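Local structure of CrmK (Actinoalloteichus sp. WH1-2216-6, 5I1V) at residues A[97-102]-A[197-202]. The protein is a flavoenzyme oxidase with covalently bound FAD that takes part in shunt product recycling during caerulomycin biosynthesis. Numbering follows the deposited sequence.
Sequences EVEAGA and ITRYWL. With FAD (flavin-adenine dinucleotide), chain E.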
loop_
_atom_site.group_PDB
_atom_site.type_symbol
_atom_site.label_atom_id
_atom_site.label_comp_id
_atom_site.label_asym_id
_atom_site.label_seq_id
_atom_site.Cartn_x
_atom_site.Cartn_y
_atom_site.Cartn_z
ATOM N N GLU A 97 -20.729 -4.729 -7.765
ATOM C CA GLU A 97 -20.230 -6.099 -7.565
ATOM C C GLU A 97 -18.800 -6.043 -7.065
ATOM O O GLU A 97 -17.957 -5.362 -7.650
ATOM C CB GLU A 97 -20.281 -6.849 -8.866
ATOM C CG GLU A 97 -20.061 -8.352 -8.763
ATOM C CD GLU A 97 -19.956 -9.010 -10.163
ATOM O OE1 GLU A 97 -20.137 -8.278 -11.141
ATOM O OE2 GLU A 97 -19.620 -10.220 -10.291
ATOM N N VAL A 98 -18.544 -6.742 -5.974
ATOM C CA VAL A 98 -17.239 -6.777 -5.365
ATOM C C VAL A 98 -16.867 -8.242 -5.159
ATOM O O VAL A 98 -17.422 -8.894 -4.269
ATOM C CB VAL A 98 -17.202 -6.040 -4.001
ATOM C CG1 VAL A 98 -15.816 -6.139 -3.347
ATOM C CG2 VAL A 98 -17.577 -4.559 -4.092
ATOM N N GLU A 99 -15.917 -8.747 -5.928
ATOM C CA GLU A 99 -15.387 -10.120 -5.693
ATOM C C GLU A 99 -14.696 -10.229 -4.354
ATOM O O GLU A 99 -14.127 -9.235 -3.864
ATOM C CB GLU A 99 -14.490 -10.591 -6.838
ATOM C CG GLU A 99 -15.367 -11.052 -7.978
ATOM C CD GLU A 99 -14.631 -11.473 -9.245
ATOM O OE1 GLU A 99 -13.401 -11.218 -9.345
ATOM O OE2 GLU A 99 -15.296 -12.077 -10.133
ATOM N N ALA A 100 -14.733 -11.431 -3.768
ATOM C CA ALA A 100 -14.307 -11.632 -2.344
ATOM C C ALA A 100 -12.866 -11.297 -2.155
ATOM O O ALA A 100 -12.406 -10.949 -1.034
ATOM C CB ALA A 100 -14.523 -13.070 -1.942
ATOM N N GLY A 101 -12.090 -11.440 -3.214
ATOM C CA GLY A 101 -10.672 -11.186 -3.072
ATOM C C GLY A 101 -10.229 -9.780 -3.331
ATOM O O GLY A 101 -9.039 -9.521 -3.240
ATOM N N ALA A 102 -11.150 -8.848 -3.590
ATOM C CA ALA A 102 -10.796 -7.421 -3.696
ATOM C C ALA A 102 -10.403 -6.920 -2.309
ATOM O O ALA A 102 -10.982 -7.346 -1.319
ATOM C CB ALA A 102 -12.004 -6.645 -4.232
ATOM N N ILE A 197 -17.841 -17.331 0.135
ATOM C CA ILE A 197 -18.397 -16.137 -0.478
ATOM C C ILE A 197 -17.592 -15.843 -1.737
ATOM O O ILE A 197 -16.390 -15.657 -1.633
ATOM C CB ILE A 197 -18.300 -14.922 0.483
ATOM C CG1 ILE A 197 -19.098 -15.201 1.746
ATOM C CG2 ILE A 197 -18.819 -13.624 -0.141
ATOM C CD1 ILE A 197 -18.510 -14.456 2.930
ATOM N N THR A 198 -18.227 -15.789 -2.910
ATOM C CA THR A 198 -17.498 -15.445 -4.105
ATOM C C THR A 198 -17.588 -13.936 -4.455
ATOM O O THR A 198 -16.636 -13.326 -5.038
ATOM C CB THR A 198 -17.972 -16.329 -5.268
ATOM O OG1 THR A 198 -19.368 -16.279 -5.344
ATOM C CG2 THR A 198 -17.557 -17.758 -5.000
ATOM N N ARG A 199 -18.724 -13.314 -4.155
ATOM C CA ARG A 199 -18.887 -11.890 -4.464
ATOM C C ARG A 199 -20.028 -11.316 -3.648
ATOM O O ARG A 199 -20.870 -12.026 -3.182
ATOM C CB ARG A 199 -19.123 -11.624 -5.976
ATOM C CG ARG A 199 -20.368 -12.265 -6.523
ATOM C CD ARG A 199 -20.330 -12.530 -8.045
ATOM N NE ARG A 199 -19.436 -13.622 -8.371
ATOM C CZ ARG A 199 -18.351 -13.522 -9.135
ATOM N NH1 ARG A 199 -18.078 -12.399 -9.765
ATOM N NH2 ARG A 199 -17.570 -14.573 -9.305
ATOM N N TYR A 200 -20.021 -10.007 -3.508
ATOM C CA TYR A 200 -20.999 -9.253 -2.727
ATOM C C TYR A 200 -21.527 -8.218 -3.702
ATOM O O TYR A 200 -20.811 -7.796 -4.637
ATOM C CB TYR A 200 -20.337 -8.450 -1.596
ATOM C CG TYR A 200 -19.655 -9.169 -0.477
ATOM C CD1 TYR A 200 -20.393 -9.617 0.601
ATOM C CD2 TYR A 200 -18.266 -9.343 -0.449
ATOM C CE1 TYR A 200 -19.800 -10.219 1.703
ATOM C CE2 TYR A 200 -17.646 -9.967 0.655
ATOM C CZ TYR A 200 -18.424 -10.393 1.736
ATOM O OH TYR A 200 -17.888 -10.989 2.868
ATOM N N TRP A 201 -22.719 -7.751 -3.443
ATOM C CA TRP A 201 -23.276 -6.605 -4.144
ATOM C C TRP A 201 -23.645 -5.549 -3.119
ATOM O O TRP A 201 -24.366 -5.809 -2.151
ATOM C CB TRP A 201 -24.516 -7.000 -4.963
ATOM C CG TRP A 201 -24.220 -7.731 -6.236
ATOM C CD1 TRP A 201 -23.960 -7.198 -7.442
ATOM C CD2 TRP A 201 -24.136 -9.153 -6.396
ATOM N NE1 TRP A 201 -23.739 -8.198 -8.375
ATOM C CE2 TRP A 201 -23.844 -9.408 -7.753
ATOM C CE3 TRP A 201 -24.318 -10.222 -5.537
ATOM C CZ2 TRP A 201 -23.747 -10.705 -8.269
ATOM C CZ3 TRP A 201 -24.202 -11.516 -6.036
ATOM C CH2 TRP A 201 -23.941 -11.744 -7.394
ATOM N N LEU A 202 -23.205 -4.316 -3.389
ATOM C CA LEU A 202 -23.416 -3.235 -2.509
ATOM C C LEU A 202 -24.281 -2.150 -3.120
ATOM O O LEU A 202 -24.026 -1.702 -4.234
ATOM C CB LEU A 202 -22.069 -2.613 -2.092
ATOM C CG LEU A 202 -21.026 -3.575 -1.505
ATOM C CD1 LEU A 202 -19.683 -2.878 -1.369
ATOM C CD2 LEU A 202 -21.449 -4.064 -0.150
HETATM P PA FAD E . -8.715 -13.726 5.844
HETATM O O1A FAD E . -7.595 -14.009 6.814
HETATM O O2A FAD E . -8.461 -14.123 4.419
HETATM O O5B FAD E . -10.051 -14.372 6.357
HETATM C C5B FAD E . -10.661 -14.011 7.592
HETATM C C4B FAD E . -11.670 -15.099 7.987
HETATM O O4B FAD E . -12.744 -15.035 7.028
HETATM C C3B FAD E . -11.209 -16.540 7.944
HETATM O O3B FAD E . -12.014 -17.291 8.836
HETATM C C2B FAD E . -11.526 -16.967 6.538
HETATM O O2B FAD E . -11.508 -18.369 6.247
HETATM C C1B FAD E . -12.845 -16.227 6.285
HETATM N N9A FAD E . -12.999 -15.838 4.861
HETATM C C8A FAD E . -12.141 -15.142 4.054
HETATM N N7A FAD E . -12.630 -15.106 2.771
HETATM C C5A FAD E . -13.770 -15.763 2.805
HETATM C C6A FAD E . -14.759 -16.045 1.795
HETATM N N6A FAD E . -14.540 -15.557 0.589
HETATM N N1A FAD E . -15.822 -16.767 2.165
HETATM C C2A FAD E . -15.975 -17.259 3.413
HETATM N N3A FAD E . -15.120 -16.987 4.432
HETATM C C4A FAD E . -13.996 -16.295 4.115
HETATM N N1 FAD E . -11.975 -4.504 10.370
HETATM C C2 FAD E . -12.818 -3.446 10.409
HETATM O O2 FAD E . -14.035 -3.627 10.529
HETATM N N3 FAD E . -12.396 -2.166 10.319
HETATM C C4 FAD E . -11.121 -1.809 10.224
HETATM O O4 FAD E . -10.789 -0.611 10.105
HETATM C C4X FAD E . -10.131 -2.875 10.161
HETATM N N5 FAD E . -8.805 -2.588 10.061
HETATM C C5X FAD E . -7.937 -3.599 9.901
HETATM C C6 FAD E . -6.596 -3.325 9.633
HETATM C C7 FAD E . -5.634 -4.321 9.470
HETATM C C7M FAD E . -4.180 -3.938 9.170
HETATM C C8 FAD E . -6.101 -5.720 9.588
HETATM C C8M FAD E . -5.143 -6.871 9.454
HETATM C C9 FAD E . -7.439 -6.026 9.863
HETATM C C9A FAD E . -8.380 -5.011 10.020
HETATM N N10 FAD E . -9.729 -5.285 10.275
HETATM C C10 FAD E . -10.637 -4.243 10.306
HETATM C "C1'" FAD E . -10.187 -6.624 10.645
HETATM C "C2'" FAD E . -10.673 -7.367 9.443
HETATM O "O2'" FAD E . -11.988 -6.938 9.149
HETATM C "C3'" FAD E . -10.616 -8.847 9.622
HETATM O "O3'" FAD E . -9.243 -9.226 9.912
HETATM C "C4'" FAD E . -11.167 -9.587 8.385
HETATM O "O4'" FAD E . -11.679 -10.843 8.831
HETATM C "C5'" FAD E . -10.083 -9.773 7.342
HETATM O "O5'" FAD E . -10.671 -10.378 6.190
HETATM P P FAD E . -9.650 -10.993 5.144
HETATM O O1P FAD E . -8.589 -10.009 4.814
HETATM O O2P FAD E . -10.410 -11.621 4.018
HETATM O O3P FAD E . -8.968 -12.167 6.029
HETATM O O HOH W 1 -14.855 -14.369 -11.290
#
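Val98 and Tyr200 form an antiparallel hydrogen-bonded pair, Val98 N to Tyr200 O at 2.8 Å, with Glu97-Trp201 and Glu99-Arg199 as the non-hydrogen-bonded pairs on either side. Strands 95-99 and 196-202 are neighbours in a five-stranded antiparallel sheet of the PCMH-type FAD-binding fold. A salt-bridge network lies on the face that carries Glu97, Glu99 and Arg199. Arg199 NH1 bonds to Glu97 OE2 at 2.7 Å, nearly in the guanidinium plane. The bond from Arg199 NH1 to Glu99 OE2, 2.8 Å long, is more bent and uses the anti lone pair of that oxygen. The Arg199 chain bends at chi3 (72°), and NH1 reaches both carboxylates. NE pairs with Glu156 on strand 152-160, so one guanidinium links three strands. An alanine in place of Arg199 would probably leave Glu97 and Glu99, whose OE2 atoms both lie on NH1, and Glu156 without their shared positive charge. On the same face, Glu97 CB and CG lie beside Trp201 NE1, which bonds to Asp90. On the other face, Val98 CG2 meets Leu202 CD1 at 3.8 Å, and Ile197 CG2 covers one face of the Tyr200 ring near its rim. Tyr200 OH bonds to Gly130 O in helix 129-132. Beyond Glu99 the first strand gives way to a type I turn, Glu99 to Ala102, at the adenine end of the FAD. Ile197 reads the adenine edge with its backbone: N donates to N1A, and O accepts from N6A at 2.9 Å. Ala100 CB sits beside this pair, 3.5 Å from FAD N6A.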